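Local structure of sulfate adenylyltransferase (4DNX) at residues 294-299 with 330-335; 200-205 with 236-241. The protein catalyses the reaction of sulfate with ATP to form adenosine 5'-phosphosulfate and diphosphate, the activation step in which sulfate is adenylylated. One frame throughout, in Å; residues are numbered along the deposited sequence.

Interaction 1: residues 294-299 with 330-335; sequences IGRDHA and ADNTAY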
loop_
_atom_site.group_PDB
_atom_site.type_symbol
_atom_site.label_atom_id
_atom_site.label_comp_id
_atom_site.label_asym_id
_atom_site.label_seq_id
_atom_site.Cartn_x
_atom_site.Cartn_y
_atom_site.Cartn_z
ATOM N N ILE A 294 -9.473 22.549 8.700
ATOM C CA ILE A 294 -9.748 22.500 10.158
ATOM C C ILE A 294 -11.082 23.218 10.360
ATOM O O ILE A 294 -11.203 24.396 10.082
ATOM C CB ILE A 294 -8.636 23.239 10.960
ATOM C CG1 ILE A 294 -7.289 22.543 10.718
ATOM C CG2 ILE A 294 -8.991 23.373 12.524
ATOM C CD1 ILE A 294 -6.150 22.997 11.610
ATOM N N GLY A 295 -12.067 22.475 10.833
ATOM C CA GLY A 295 -13.394 23.018 11.161
ATOM C C GLY A 295 -13.604 23.309 12.641
ATOM O O GLY A 295 -12.644 23.452 13.396
ATOM N N ARG A 296 -14.863 23.361 13.068
ATOM C CA ARG A 296 -15.224 23.621 14.468
ATOM C C ARG A 296 -14.881 22.430 15.342
ATOM O O ARG A 296 -15.112 21.275 14.941
ATOM C CB ARG A 296 -16.726 23.876 14.511
ATOM C CG ARG A 296 -17.297 24.243 15.854
ATOM C CD ARG A 296 -18.810 24.439 15.728
ATOM N NE ARG A 296 -19.132 25.667 15.014
ATOM C CZ ARG A 296 -19.458 26.820 15.596
ATOM N NH1 ARG A 296 -19.511 26.923 16.917
ATOM N NH2 ARG A 296 -19.731 27.876 14.854
ATOM N N ASP A 297 -14.310 22.700 16.526
ATOM C CA ASP A 297 -13.994 21.661 17.500
ATOM C C ASP A 297 -13.072 20.578 16.988
ATOM O O ASP A 297 -13.159 19.421 17.374
ATOM C CB ASP A 297 -15.292 21.088 18.096
ATOM C CG ASP A 297 -16.026 22.118 18.972
ATOM O OD1 ASP A 297 -17.229 22.416 18.714
ATOM O OD2 ASP A 297 -15.383 22.653 19.926
ATOM N N HIS A 298 -12.164 20.944 16.081
ATOM C CA HIS A 298 -11.272 19.966 15.503
ATOM C C HIS A 298 -10.476 19.203 16.570
ATOM O O HIS A 298 -9.881 19.836 17.435
ATOM C CB HIS A 298 -10.342 20.667 14.509
ATOM C CG HIS A 298 -9.458 19.724 13.751
ATOM N ND1 HIS A 298 -9.834 19.155 12.550
ATOM C CD2 HIS A 298 -8.229 19.229 14.037
ATOM C CE1 HIS A 298 -8.854 18.376 12.110
ATOM N NE2 HIS A 298 -7.878 18.391 13.004
ATOM N N ALA A 299 -10.503 17.867 16.481
ATOM C CA ALA A 299 -9.781 16.942 17.392
ATOM C C ALA A 299 -10.180 17.095 18.871
ATOM O O ALA A 299 -9.434 16.671 19.773
ATOM C CB ALA A 299 -8.262 17.110 17.225
ATOM N N ALA A 330 -12.687 25.972 8.154
ATOM C CA ALA A 330 -14.068 25.557 7.886
ATOM C C ALA A 330 -15.011 25.906 9.044
ATOM O O ALA A 330 -14.582 26.294 10.138
ATOM C CB ALA A 330 -14.107 24.067 7.599
ATOM N N ASP A 331 -16.313 25.790 8.783
ATOM C CA ASP A 331 -17.354 26.040 9.785
ATOM C C ASP A 331 -18.576 25.220 9.352
ATOM O O ASP A 331 -18.536 24.546 8.300
ATOM C CB ASP A 331 -17.657 27.538 9.850
ATOM C CG ASP A 331 -18.336 27.963 11.149
ATOM O OD1 ASP A 331 -18.899 27.111 11.858
ATOM O OD2 ASP A 331 -18.323 29.178 11.441
ATOM N N ASN A 332 -19.639 25.265 10.157
ATOM C CA ASN A 332 -20.870 24.505 9.899
ATOM C C ASN A 332 -21.433 24.797 8.504
ATOM O O ASN A 332 -21.409 25.946 8.040
ATOM C CB ASN A 332 -21.950 24.865 10.919
ATOM C CG ASN A 332 -21.586 24.466 12.362
ATOM O OD1 ASN A 332 -20.988 23.420 12.610
ATOM N ND2 ASN A 332 -21.998 25.298 13.312
ATOM N N THR A 333 -21.937 23.753 7.860
ATOM C CA THR A 333 -22.588 23.885 6.536
ATOM C C THR A 333 -24.085 23.645 6.639
ATOM O O THR A 333 -24.593 23.117 7.639
ATOM C CB THR A 333 -22.066 22.846 5.511
ATOM O OG1 THR A 333 -22.365 21.515 5.974
ATOM C CG2 THR A 333 -20.570 22.963 5.253
ATOM N N ALA A 334 -24.809 24.044 5.594
ATOM C CA ALA A 334 -26.244 23.798 5.474
ATOM C C ALA A 334 -26.531 23.828 3.973
ATOM O O ALA A 334 -25.696 24.282 3.199
ATOM C CB ALA A 334 -27.054 24.872 6.171
ATOM N N TYR A 335 -27.690 23.319 3.574
ATOM C CA TYR A 335 -28.107 23.392 2.201
ATOM C C TYR A 335 -28.850 24.705 2.071
ATOM O O TYR A 335 -29.806 24.963 2.804
ATOM C CB TYR A 335 -29.077 22.248 1.852
ATOM C CG TYR A 335 -29.571 22.280 0.417
ATOM C CD1 TYR A 335 -28.793 21.744 -0.614
ATOM C CD2 TYR A 335 -30.812 22.835 0.098
ATOM C CE1 TYR A 335 -29.243 21.762 -1.943
ATOM C CE2 TYR A 335 -31.260 22.869 -1.222
ATOM C CZ TYR A 335 -30.455 22.325 -2.229
ATOM O OH TYR A 335 -30.936 22.351 -3.527
#

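Interaction 2: residues 200-205 with 236-241; sequences TRNPMH and GDIPAP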
loop_
_atom_site.group_PDB
_atom_site.type_symbol
_atom_site.label_atom_id
_atom_site.label_comp_id
_atom_site.label_asym_id
_atom_site.label_seq_id
_atom_site.Cartn_x
_atom_site.Cartn_y
_atom_site.Cartn_z
ATOM N N THR A 200 -10.894 11.974 7.911
ATOM C CA THR A 200 -12.196 11.439 8.349
ATOM C C THR A 200 -12.026 10.028 8.863
ATOM O O THR A 200 -11.041 9.397 8.547
ATOM C CB THR A 200 -13.246 11.438 7.205
ATOM O OG1 THR A 200 -14.538 11.138 7.774
ATOM C CG2 THR A 200 -12.880 10.440 6.120
ATOM N N ARG A 201 -12.965 9.551 9.704
ATOM C CA ARG A 201 -12.954 8.115 10.000
ATOM C C ARG A 201 -14.251 7.436 9.613
ATOM O O ARG A 201 -14.392 6.209 9.754
ATOM C CB ARG A 201 -12.552 7.790 11.458
ATOM C CG ARG A 201 -13.416 8.367 12.502
ATOM C CD ARG A 201 -12.846 8.036 13.899
ATOM N NE ARG A 201 -13.580 8.750 14.944
ATOM C CZ ARG A 201 -13.363 10.020 15.303
ATOM N NH1 ARG A 201 -12.419 10.747 14.711
ATOM N NH2 ARG A 201 -14.093 10.571 16.267
ATOM N N ASN A 202 -15.210 8.224 9.139
ATOM C CA ASN A 202 -16.435 7.629 8.637
ATOM C C ASN A 202 -16.810 8.047 7.197
ATOM O O ASN A 202 -16.097 8.868 6.594
ATOM C CB ASN A 202 -17.567 7.783 9.652
ATOM C CG ASN A 202 -17.470 6.725 10.744
ATOM O OD1 ASN A 202 -17.349 5.489 10.469
ATOM N ND2 ASN A 202 -17.424 7.188 11.972
ATOM N N PRO A 203 -17.858 7.432 6.632
ATOM C CA PRO A 203 -18.326 7.830 5.295
ATOM C C PRO A 203 -18.583 9.314 5.165
ATOM O O PRO A 203 -18.979 9.980 6.135
ATOM C CB PRO A 203 -19.622 7.047 5.109
ATOM C CG PRO A 203 -19.422 5.809 5.995
ATOM C CD PRO A 203 -18.732 6.398 7.219
ATOM N N MET A 204 -18.360 9.838 3.967
ATOM C CA MET A 204 -18.540 11.266 3.743
ATOM C C MET A 204 -19.867 11.469 3.008
ATOM O O MET A 204 -20.067 10.932 1.918
ATOM C CB MET A 204 -17.373 11.789 2.911
ATOM C CG MET A 204 -16.071 11.875 3.728
ATOM S SD MET A 204 -14.696 12.188 2.613
ATOM C CE MET A 204 -15.116 13.838 2.002
ATOM N N HIS A 205 -20.793 12.190 3.649
ATOM C CA HIS A 205 -22.019 12.593 2.994
ATOM C C HIS A 205 -21.843 13.951 2.329
ATOM O O HIS A 205 -20.699 14.445 2.194
ATOM C CB HIS A 205 -23.183 12.490 3.992
ATOM C CG HIS A 205 -23.442 11.070 4.353
ATOM N ND1 HIS A 205 -24.016 10.182 3.471
ATOM C CD2 HIS A 205 -23.069 10.347 5.436
ATOM C CE1 HIS A 205 -24.048 8.980 4.021
ATOM N NE2 HIS A 205 -23.495 9.059 5.221
ATOM N N GLY A 236 -20.618 1.790 17.007
ATOM C CA GLY A 236 -21.330 2.595 15.972
ATOM C C GLY A 236 -20.555 3.054 14.727
ATOM O O GLY A 236 -21.123 3.691 13.828
ATOM N N ASP A 237 -19.261 2.741 14.650
ATOM C CA ASP A 237 -18.483 3.059 13.447
ATOM C C ASP A 237 -18.885 2.107 12.286
ATOM O O ASP A 237 -19.342 0.985 12.511
ATOM C CB ASP A 237 -16.961 2.976 13.730
ATOM C CG ASP A 237 -16.356 4.293 14.285
ATOM O OD1 ASP A 237 -17.085 5.292 14.478
ATOM O OD2 ASP A 237 -15.120 4.320 14.522
ATOM N N ILE A 238 -18.692 2.567 11.044
ATOM C CA ILE A 238 -18.959 1.748 9.866
ATOM C C ILE A 238 -17.725 0.867 9.613
ATOM O O ILE A 238 -16.621 1.398 9.507
ATOM C CB ILE A 238 -19.266 2.666 8.636
ATOM C CG1 ILE A 238 -20.526 3.516 8.883
ATOM C CG2 ILE A 238 -19.473 1.878 7.364
ATOM C CD1 ILE A 238 -21.716 2.726 9.402
ATOM N N PRO A 239 -17.901 -0.461 9.515
ATOM C CA PRO A 239 -16.769 -1.348 9.204
ATOM C C PRO A 239 -16.004 -0.872 7.979
ATOM O O PRO A 239 -16.590 -0.339 7.025
ATOM C CB PRO A 239 -17.428 -2.690 8.924
ATOM C CG PRO A 239 -18.696 -2.641 9.695
ATOM C CD PRO A 239 -19.152 -1.217 9.618
ATOM N N ALA A 240 -14.693 -1.078 8.021
ATOM C CA ALA A 240 -13.793 -0.573 6.992
ATOM C C ALA A 240 -14.207 -0.852 5.536
ATOM O O ALA A 240 -14.165 0.097 4.717
ATOM C CB ALA A 240 -12.366 -1.080 7.253
ATOM N N PRO A 241 -14.584 -2.082 5.172
ATOM C CA PRO A 241 -14.955 -2.326 3.763
ATOM C C PRO A 241 -16.130 -1.456 3.307
ATOM O O PRO A 241 -16.166 -0.994 2.149
ATOM C CB PRO A 241 -15.389 -3.799 3.752
ATOM C CG PRO A 241 -14.753 -4.394 4.913
ATOM C CD PRO A 241 -14.641 -3.342 5.949
#

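Interaction 1: residues 294-299 with 330-335
G295 and R296 open the GRDHAG signature loop of the ATP sulfurylases, where it leaves strand 291-294 and meets A330 to N332 just past the neighbouring parallel strand 326-329. The backbone carries the parallel pairing one step beyond the end of strand 326-329: A330 N donates to I294 O over 2.9 Å, and I294 also pairs with F328. Q311 NE2 joins in by bonding both I294 O and A330 O. Next to this bond the chains lie close, with the CB of A330 3.8 Å from the CA of G295.

Farther out the contact passes to R296. Its CG stands anti to the backbone N (chi1 -177°), and the arm stays extended as far as CD, then bends at chi3, which places NE. NH2 makes a salt bridge to D331 OD1 at 3.2 Å, with the oxygen lying at the guanidinium edge, close to its plane, and using its syn lone pair. NE adds a weak bond to the same oxygen. On its anti side, somewhat out of the carboxylate plane, OD1 also accepts N332 N, 2.6 Å away, so one side-chain and one backbone donor, besides the weak one, hold this single atom. The amide of N332 lies nearly parallel to the guanidinium, 15° between planes; its ND2 is 3.4 Å from R296 NE, two donors side by side without a bond. F308 touches both R296 and D331.

R296 itself sits in a type II turn that runs from G295 to H298. Signature loops at the carboxyl ends of neighbouring parallel strands are typical of the Rossmann-like nucleotidyltransferase fold.

Interaction 2: residues 200-205 with 236-241
N202 and I238 bring the two backbones nearest, with their CA atoms 6.5 Å apart; one segment runs from the end of strand 195-200 to the N-cap residue H205 of helix 206-219, the other is the loop leading to P239, the N-cap of helix 240-254. The amide of N202 reaches across and uses both its ends. Its OD1 accepts I238 N in a nearly straight bond of 3.3 Å, the donor tilted 30° from the carbonyl plane. Its ND2 donates to D237 OD1 at 3.2 Å, also nearly straight. This bond lies in the plane of the amide but comes down on the carboxylate from above, the two groups being turned 76° apart. An alanine in place of N202 would probably leave I238 N and D237 OD1 without these mates and free the D237 carboxylate to turn.

Beside the amide the contact is apolar. I238 CG1, anti to the carbonyl carbon (chi1 -62°), rests against the P203 ring, 3.8 Å from its CD and about as far from CG. P203 also packs on R243 and A246 of helix 240-254, while R243 NH1 bonds R201 O. R201 NE and D237 OD2 are opposite charges 4.7 Å apart, near but not in contact. One neutral amide therefore ties a backbone N-H and a carboxylate together, and this polar part of the join uses its donor and acceptor at once.

Both contacts join loops at the carboxyl ends of strands in the one parallel sheet, whose order is 260-266, 223-230, 195-200, 291-294, 326-329. Interaction 2 ties the loop after the central strand to the one that follows 223-230, and interaction 1 links the loops after the two strands on its other side. Their centres lie 18 Å apart and their nearest atoms about 7 Å, without touching. Helix 206-219, entered from segment 200-205, bridges them: its L211 meets A330, and its A207 and M214 meet T333. Segment 200-205 carries the end of the QxRN signature and, at H205, the start of HxxH; with GRDHAG these probably border the nucleotide site, as in related ATP sulfurylases.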